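Local atomic coordinates of periplasmic binding protein/LacI transcriptional regulator (Burkholderia multivorans, PDB entry 4YLE), a protein that probably serves as the substrate-binding component of an ABC transporter, capturing a simple sugar in the periplasm for uptake. Residues K32-N44 and A62-E75. Sequence-based numbering, arbitrary orientation.
Sequences KPKVALVMKSLAN and ASQFDLITNGIKDE
Ala62 O takes the ammonium of Lys32 nearly end-on (NZ to O 2.8 Å), at the start of a parallel pairing that closes a beta-alpha-beta unit: strand 34-39, helix 45-60, strand 66-72. The short axes run 18° apart, and 66-72 forms the outer edge of the sheet in this lobe of the periplasmic binding protein fold. Phe65 lies obliquely against Val35, CD2 to CG2 4.1 Å, and helix 279-295 packs on both through Leu291. At Asp66 the carboxylate is engaged twice: OD1 receives Lys32 NZ at 3.0 Å on its syn side, somewhat out of the carboxylate plane, completing a salt bridge, while a water joins OD2 to Lys32 O. From here the backbone bonds alternate, Asp66 N to Pro33 O, Val35 N to Asp66 O, Ile68 N to Val35 O and so on to Met39 N, which meets Asn70 O. Leu67, with CG anti to the backbone N, brings CD1 to 4.1 Å from Leu37 CB, on the same face as Thr69. The selenomethionine Met39 lies alongside Thr69, its CE 4.0 Å from CB; Thr69 OG1 turns to Glu51 and Lys55 of the linking helix. Past Gly71, whose CA packs against Leu42 CG, the register slips by one residue, a beta bulge: Ile72 N bonds Lys40 O rather than Met39 O, with the donor 50° out of the carbonyl plane. Met39 O is instead taken by Gln81. Glu75, its chain bent at chi2, lays its carboxylate against Ser41 CB. The Asn44 amide, which also bonds the unidentified ligand and caps the helix at Phe46 N, stands 75° from that carboxylate plane and donates ND2 to Glu75 OE2 at 2.6 Å, nearly along the C-O axis.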
ATOM      1  N   LYS A  32     -12.197  28.417  -0.849  1.00 44.05           N
ATOM      2  CA  LYS A  32     -11.246  27.325  -0.594  1.00 35.00           C
ATOM      3  C   LYS A  32     -11.342  26.219  -1.643  1.00 33.96           C
ATOM      4  O   LYS A  32     -12.445  25.810  -1.991  1.00 37.70           O
ATOM      5  CB  LYS A  32     -11.498  26.646   0.763  1.00 36.08           C
ATOM      6  CG  LYS A  32     -11.533  27.472   2.019  1.00 42.21           C
ATOM      7  CD  LYS A  32     -11.694  26.491   3.193  1.00 48.88           C
ATOM      8  CE  LYS A  32     -12.512  27.058   4.333  1.00 61.32           C
ATOM      9  NZ  LYS A  32     -12.967  25.964   5.240  1.00 61.34           N
ATOM     10  N   PRO A  33     -10.201  25.683  -2.107  1.00 32.03           N
ATOM     11  CA  PRO A  33     -10.316  24.464  -2.913  1.00 37.32           C
ATOM     12  C   PRO A  33     -10.896  23.318  -2.097  1.00 30.93           C
ATOM     13  O   PRO A  33     -10.623  23.217  -0.883  1.00 29.23           O
ATOM     14  CB  PRO A  33      -8.866  24.147  -3.313  1.00 39.84           C
ATOM     15  CG  PRO A  33      -8.041  25.302  -2.866  1.00 44.23           C
ATOM     16  CD  PRO A  33      -8.802  26.011  -1.807  1.00 42.81           C
ATOM     17  N   LYS A  34     -11.645  22.444  -2.765  1.00 34.82           N
ATOM     18  CA  LYS A  34     -12.178  21.238  -2.134  1.00 31.55           C
ATOM     19  C   LYS A  34     -11.416  20.032  -2.686  1.00 30.16           C
ATOM     20  O   LYS A  34     -11.367  19.812  -3.891  1.00 31.54           O
ATOM     21  CB  LYS A  34     -13.679  21.100  -2.384  1.00 36.87           C
ATOM     22  CG  LYS A  34     -14.400  20.135  -1.432  1.00 54.23           C
ATOM     23  CD  LYS A  34     -15.894  20.492  -1.247  1.00 64.79           C
ATOM     24  CE  LYS A  34     -16.838  19.631  -2.103  1.00 68.43           C
ATOM     25  NZ  LYS A  34     -18.176  19.422  -1.455  1.00 74.03           N
ATOM     26  N   VAL A  35     -10.805  19.275  -1.785  1.00 27.68           N
ATOM     27  CA  VAL A  35      -9.947  18.144  -2.164  1.00 27.12           C
ATOM     28  C   VAL A  35     -10.569  16.847  -1.682  1.00 26.07           C
ATOM     29  O   VAL A  35     -10.957  16.744  -0.523  1.00 28.50           O
ATOM     30  CB  VAL A  35      -8.530  18.269  -1.550  1.00 25.84           C
ATOM     31  CG1 VAL A  35      -7.652  17.116  -1.977  1.00 25.75           C
ATOM     32  CG2 VAL A  35      -7.874  19.593  -1.961  1.00 29.34           C
ATOM     33  N   ALA A  36     -10.618  15.852  -2.568  1.00 27.80           N
ATOM     34  CA  ALA A  36     -11.112  14.523  -2.234  1.00 26.83           C
ATOM     35  C   ALA A  36      -9.939  13.586  -2.064  1.00 28.08           C
ATOM     36  O   ALA A  36      -9.073  13.535  -2.938  1.00 28.64           O
ATOM     37  CB  ALA A  36     -12.043  13.995  -3.324  1.00 29.58           C
ATOM     38  N   LEU A  37      -9.931  12.858  -0.948  1.00 23.40           N
ATOM     39  CA  LEU A  37      -8.924  11.785  -0.673  1.00 21.65           C
ATOM     40  C   LEU A  37      -9.633  10.462  -0.785  1.00 22.75           C
ATOM     41  O   LEU A  37     -10.511  10.169   0.024  1.00 23.79           O
ATOM     42  CB  LEU A  37      -8.315  11.926   0.717  1.00 19.82           C
ATOM     43  CG  LEU A  37      -7.326  10.820   1.119  1.00 18.38           C
ATOM     44  CD1 LEU A  37      -6.109  10.803   0.223  1.00 19.10           C
ATOM     45  CD2 LEU A  37      -6.887  11.016   2.552  1.00 18.77           C
ATOM     46  N   VAL A  38      -9.249   9.666  -1.787  1.00 23.16           N
ATOM     47  CA  VAL A  38      -9.937   8.407  -2.090  1.00 24.63           C
ATOM     48  C   VAL A  38      -8.993   7.253  -1.809  1.00 23.23           C
ATOM     49  O   VAL A  38      -7.976   7.119  -2.457  1.00 22.54           O
ATOM     50  CB  VAL A  38     -10.413   8.401  -3.548  1.00 26.98           C
ATOM     51  CG1 VAL A  38     -11.012   7.023  -3.958  1.00 28.73           C
ATOM     52  CG2 VAL A  38     -11.439   9.522  -3.745  1.00 28.78           C
HETATM   53  N   MSE A  39      -9.346   6.446  -0.810  1.00 23.09           N
HETATM   54  CA  MSE A  39      -8.461   5.434  -0.263  1.00 21.81           C
HETATM   55  C   MSE A  39      -8.970   4.045  -0.585  1.00 23.43           C
HETATM   56  O   MSE A  39      -9.952   3.889  -1.268  1.00 25.37           O
HETATM   57  CB  MSE A  39      -8.347   5.621   1.241  1.00 20.69           C
HETATM   58  CG  MSE A  39      -7.742   6.971   1.578  1.00 26.54           C
HETATM   59 SE   MSE A  39      -7.662   7.288   3.512  1.00 27.28          SE
HETATM   60  CE  MSE A  39      -9.561   7.734   3.730  1.00 36.25           C
ATOM     61  N   LYS A  40      -8.271   3.041  -0.090  1.00 22.55           N
ATOM     62  CA  LYS A  40      -8.733   1.675  -0.252  1.00 24.08           C
ATOM     63  C   LYS A  40      -9.452   1.284   1.025  1.00 24.65           C
ATOM     64  O   LYS A  40     -10.329   2.004   1.501  1.00 25.47           O
ATOM     65  CB  LYS A  40      -7.569   0.747  -0.589  1.00 23.40           C
ATOM     66  CG  LYS A  40      -6.949   1.001  -1.971  1.00 24.98           C
ATOM     67  CD  LYS A  40      -5.605   0.228  -2.206  1.00 22.97           C
ATOM     68  CE  LYS A  40      -4.390   1.164  -2.015  1.00 31.80           C
ATOM     69  NZ  LYS A  40      -3.144   0.453  -1.564  1.00 29.34           N
ATOM     70  N   SER A  41      -9.094   0.148   1.590  1.00 24.96           N
ATOM     71  CA  SER A  41      -9.942  -0.445   2.600  1.00 26.14           C
ATOM     72  C   SER A  41      -9.965   0.248   3.931  1.00 25.43           C
ATOM     73  O   SER A  41      -8.943   0.392   4.615  1.00 23.82           O
ATOM     74  CB  SER A  41      -9.516  -1.884   2.841  1.00 26.69           C
ATOM     75  OG  SER A  41     -10.280  -2.396   3.903  1.00 28.24           O
ATOM     76  N   LEU A  42     -11.175   0.608   4.327  1.00 27.19           N
ATOM     77  CA  LEU A  42     -11.423   1.214   5.614  1.00 27.27           C
ATOM     78  C   LEU A  42     -11.247   0.232   6.768  1.00 31.62           C
ATOM     79  O   LEU A  42     -11.137   0.632   7.921  1.00 39.34           O
ATOM     80  CB  LEU A  42     -12.846   1.788   5.614  1.00 29.48           C
ATOM     81  CG  LEU A  42     -12.973   2.933   4.609  1.00 38.15           C
ATOM     82  CD1 LEU A  42     -14.419   3.446   4.576  1.00 43.04           C
ATOM     83  CD2 LEU A  42     -11.968   4.075   4.911  1.00 31.59           C
ATOM     84  N   ALA A  43     -11.198  -1.050   6.459  1.00 30.97           N
ATOM     85  CA  ALA A  43     -10.935  -2.032   7.491  1.00 37.34           C
ATOM     86  C   ALA A  43      -9.473  -1.884   7.969  1.00 41.12           C
ATOM     87  O   ALA A  43      -9.172  -2.055   9.158  1.00 41.22           O
ATOM     88  CB  ALA A  43     -11.219  -3.423   6.964  1.00 39.98           C
ATOM     89  N   ASN A  44      -8.606  -1.463   7.043  1.00 25.51           N
ATOM     90  CA  ASN A  44      -7.143  -1.569   7.166  1.00 23.84           C
ATOM     91  C   ASN A  44      -6.614  -0.383   7.950  1.00 22.88           C
ATOM     92  O   ASN A  44      -6.842   0.765   7.536  1.00 21.65           O
ATOM     93  CB  ASN A  44      -6.537  -1.605   5.764  1.00 22.72           C
ATOM     94  CG  ASN A  44      -5.030  -1.827   5.751  1.00 21.44           C
ATOM     95  OD1 ASN A  44      -4.348  -1.751   6.775  1.00 21.13           O
ATOM     96  ND2 ASN A  44      -4.512  -2.120   4.562  1.00 21.06           N
ATOM     97  N   ALA A  62      -7.383  24.805   8.160  1.00 27.87           N
ATOM     98  CA  ALA A  62      -8.807  24.778   7.851  1.00 30.36           C
ATOM     99  C   ALA A  62      -9.267  25.868   6.902  1.00 40.64           C
ATOM    100  O   ALA A  62     -10.346  25.763   6.330  1.00 35.60           O
ATOM    101  CB  ALA A  62      -9.612  24.857   9.134  1.00 32.94           C
ATOM    102  N   SER A  63      -8.478  26.924   6.749  1.00 44.36           N
ATOM    103  CA  SER A  63      -8.890  28.040   5.912  1.00 40.52           C
ATOM    104  C   SER A  63      -8.308  27.899   4.502  1.00 42.65           C
ATOM    105  O   SER A  63      -8.711  28.640   3.589  1.00 41.33           O
ATOM    106  CB  SER A  63      -8.466  29.364   6.550  1.00 36.12           C
ATOM    107  OG  SER A  63      -7.080  29.575   6.361  1.00 39.28           O
ATOM    108  N   GLN A  64      -7.397  26.933   4.328  1.00 34.82           N
ATOM    109  CA  GLN A  64      -6.678  26.728   3.063  1.00 31.75           C
ATOM    110  C   GLN A  64      -7.416  25.814   2.099  1.00 36.54           C
ATOM    111  O   GLN A  64      -7.321  25.982   0.894  1.00 39.36           O
ATOM    112  CB  GLN A  64      -5.300  26.108   3.276  1.00 30.40           C
ATOM    113  CG  GLN A  64      -4.218  26.997   3.841  1.00 42.58           C
ATOM    114  CD  GLN A  64      -2.878  26.251   3.939  1.00 59.56           C
ATOM    115  OE1 GLN A  64      -2.645  25.255   3.228  1.00 55.61           O
ATOM    116  NE2 GLN A  64      -1.996  26.726   4.828  1.00 72.79           N
ATOM    117  N   PHE A  65      -8.104  24.819   2.637  1.00 30.64           N
ATOM    118  CA  PHE A  65      -8.832  23.862   1.811  1.00 30.83           C
ATOM    119  C   PHE A  65      -9.868  23.105   2.632  1.00 30.13           C
ATOM    120  O   PHE A  65      -9.793  23.076   3.851  1.00 29.22           O
ATOM    121  CB  PHE A  65      -7.864  22.883   1.111  1.00 29.81           C
ATOM    122  CG  PHE A  65      -7.242  21.826   2.028  1.00 27.64           C
ATOM    123  CD1 PHE A  65      -6.197  22.160   2.873  1.00 27.00           C
ATOM    124  CD2 PHE A  65      -7.670  20.510   2.002  1.00 27.07           C
ATOM    125  CE1 PHE A  65      -5.606  21.202   3.703  1.00 26.71           C
ATOM    126  CE2 PHE A  65      -7.072  19.544   2.833  1.00 25.03           C
ATOM    127  CZ  PHE A  65      -6.042  19.898   3.675  1.00 25.94           C
ATOM    128  N   ASP A  66     -10.861  22.546   1.938  1.00 31.03           N
ATOM    129  CA  ASP A  66     -11.804  21.594   2.525  1.00 30.64           C
ATOM    130  C   ASP A  66     -11.418  20.202   2.046  1.00 30.88           C
ATOM    131  O   ASP A  66     -10.844  20.063   0.981  1.00 29.54           O
ATOM    132  CB  ASP A  66     -13.244  21.896   2.117  1.00 33.02           C
ATOM    133  CG  ASP A  66     -13.779  23.136   2.771  1.00 41.17           C
ATOM    134  OD1 ASP A  66     -13.529  23.302   3.987  1.00 43.45           O
ATOM    135  OD2 ASP A  66     -14.428  23.947   2.069  1.00 41.81           O
ATOM    136  N   LEU A  67     -11.748  19.185   2.829  1.00 28.26           N
ATOM    137  CA  LEU A  67     -11.276  17.811   2.574  1.00 26.90           C
ATOM    138  C   LEU A  67     -12.438  16.855   2.647  1.00 27.46           C
ATOM    139  O   LEU A  67     -13.183  16.881   3.620  1.00 27.86           O
ATOM    140  CB  LEU A  67     -10.211  17.394   3.599  1.00 25.03           C
ATOM    141  CG  LEU A  67      -9.747  15.936   3.519  1.00 23.82           C
ATOM    142  CD1 LEU A  67      -8.961  15.714   2.252  1.00 23.94           C
ATOM    143  CD2 LEU A  67      -8.931  15.502   4.759  1.00 25.59           C
ATOM    144  N   ILE A  68     -12.598  16.015   1.625  1.00 27.86           N
ATOM    145  CA  ILE A  68     -13.605  14.941   1.651  1.00 28.38           C
ATOM    146  C   ILE A  68     -12.860  13.626   1.584  1.00 28.58           C
ATOM    147  O   ILE A  68     -12.134  13.432   0.628  1.00 28.41           O
ATOM    148  CB  ILE A  68     -14.583  15.022   0.448  1.00 30.72           C
ATOM    149  CG1 ILE A  68     -15.184  16.421   0.349  1.00 49.09           C
ATOM    150  CG2 ILE A  68     -15.677  13.924   0.531  1.00 31.78           C
ATOM    151  CD1 ILE A  68     -15.927  16.874   1.587  1.00 65.30           C
ATOM    152  N   THR A  69     -13.029  12.748   2.578  1.00 26.00           N
ATOM    153  CA  THR A  69     -12.298  11.466   2.597  1.00 24.69           C
ATOM    154  C   THR A  69     -13.269  10.327   2.339  1.00 25.61           C
ATOM    155  O   THR A  69     -14.433  10.379   2.732  1.00 27.43           O
ATOM    156  CB  THR A  69     -11.554  11.211   3.940  1.00 23.37           C
ATOM    157  OG1 THR A  69     -12.496  11.011   4.995  1.00 27.23           O
ATOM    158  CG2 THR A  69     -10.678  12.363   4.294  1.00 26.96           C
ATOM    159  N   ASN A  70     -12.806   9.308   1.622  1.00 25.38           N
ATOM    160  CA  ASN A  70     -13.630   8.137   1.351  1.00 26.17           C
ATOM    161  C   ASN A  70     -12.745   6.942   1.163  1.00 25.14           C
ATOM    162  O   ASN A  70     -11.631   7.069   0.681  1.00 24.38           O
ATOM    163  CB  ASN A  70     -14.476   8.295   0.095  1.00 28.28           C
ATOM    164  CG  ASN A  70     -15.685   9.188   0.302  1.00 45.38           C
ATOM    165  OD1 ASN A  70     -15.773  10.284  -0.259  1.00 50.92           O
ATOM    166  ND2 ASN A  70     -16.635   8.715   1.098  1.00 40.02           N
ATOM    167  N   GLY A  71     -13.289   5.781   1.500  1.00 26.90           N
ATOM    168  CA  GLY A  71     -12.596   4.517   1.323  1.00 27.81           C
ATOM    169  C   GLY A  71     -13.615   3.497   0.880  1.00 27.31           C
ATOM    170  O   GLY A  71     -14.798   3.833   0.702  1.00 27.96           O
ATOM    171  N   ILE A  72     -13.157   2.262   0.702  1.00 26.23           N
ATOM    172  CA  ILE A  72     -13.998   1.183   0.235  1.00 27.74           C
ATOM    173  C   ILE A  72     -14.053   0.094   1.310  1.00 27.53           C
ATOM    174  O   ILE A  72     -13.274   0.117   2.278  1.00 26.54           O
ATOM    175  CB  ILE A  72     -13.501   0.632  -1.106  1.00 28.32           C
ATOM    176  CG1 ILE A  72     -12.002   0.315  -1.058  1.00 27.01           C
ATOM    177  CG2 ILE A  72     -13.774   1.660  -2.196  1.00 29.38           C
ATOM    178  CD1 ILE A  72     -11.448  -0.257  -2.331  1.00 27.84           C
ATOM    179  N   LYS A  73     -14.955  -0.856   1.121  1.00 30.42           N
ATOM    180  CA  LYS A  73     -15.334  -1.775   2.186  1.00 31.43           C
ATOM    181  C   LYS A  73     -14.355  -2.910   2.368  1.00 29.80           C
ATOM    182  O   LYS A  73     -14.413  -3.595   3.386  1.00 29.37           O
ATOM    183  CB  LYS A  73     -16.714  -2.356   1.918  1.00 39.34           C
ATOM    184  CG  LYS A  73     -16.732  -3.316   0.742  1.00 35.03           C
ATOM    185  CD  LYS A  73     -18.120  -3.946   0.551  1.00 46.98           C
ATOM    186  CE  LYS A  73     -18.288  -4.512  -0.852  1.00 56.64           C
ATOM    187  NZ  LYS A  73     -17.073  -5.226  -1.375  1.00 64.58           N
ATOM    188  N   ASP A  74     -13.518  -3.137   1.352  1.00 28.40           N
ATOM    189  CA  ASP A  74     -12.424  -4.108   1.424  1.00 27.89           C
ATOM    190  C   ASP A  74     -11.352  -3.752   0.379  1.00 27.33           C
ATOM    191  O   ASP A  74     -11.478  -2.778  -0.351  1.00 27.30           O
ATOM    192  CB  ASP A  74     -12.941  -5.552   1.249  1.00 30.04           C
ATOM    193  CG  ASP A  74     -13.656  -5.769  -0.063  1.00 38.79           C
ATOM    194  OD1 ASP A  74     -13.057  -5.447  -1.105  1.00 35.22           O
ATOM    195  OD2 ASP A  74     -14.810  -6.265  -0.050  1.00 48.69           O
ATOM    196  N   GLU A  75     -10.274  -4.523   0.330  1.00 27.14           N
ATOM    197  CA  GLU A  75      -9.122  -4.132  -0.472  1.00 27.26           C
ATOM    198  C   GLU A  75      -9.293  -4.410  -1.959  1.00 28.78           C
ATOM    199  O   GLU A  75      -8.472  -3.987  -2.767  1.00 34.98           O
ATOM    200  CB  GLU A  75      -7.872  -4.855   0.040  1.00 31.08           C
ATOM    201  CG  GLU A  75      -7.527  -4.508   1.486  1.00 32.94           C
ATOM    202  CD  GLU A  75      -6.760  -3.218   1.621  1.00 40.56           C
ATOM    203  OE1 GLU A  75      -6.746  -2.419   0.657  1.00 29.22           O
ATOM    204  OE2 GLU A  75      -6.170  -3.003   2.700  1.00 30.70           O
TER
HETATM  205  O   HOH W   1     -14.376  24.342  -0.628  1.00 40.03           O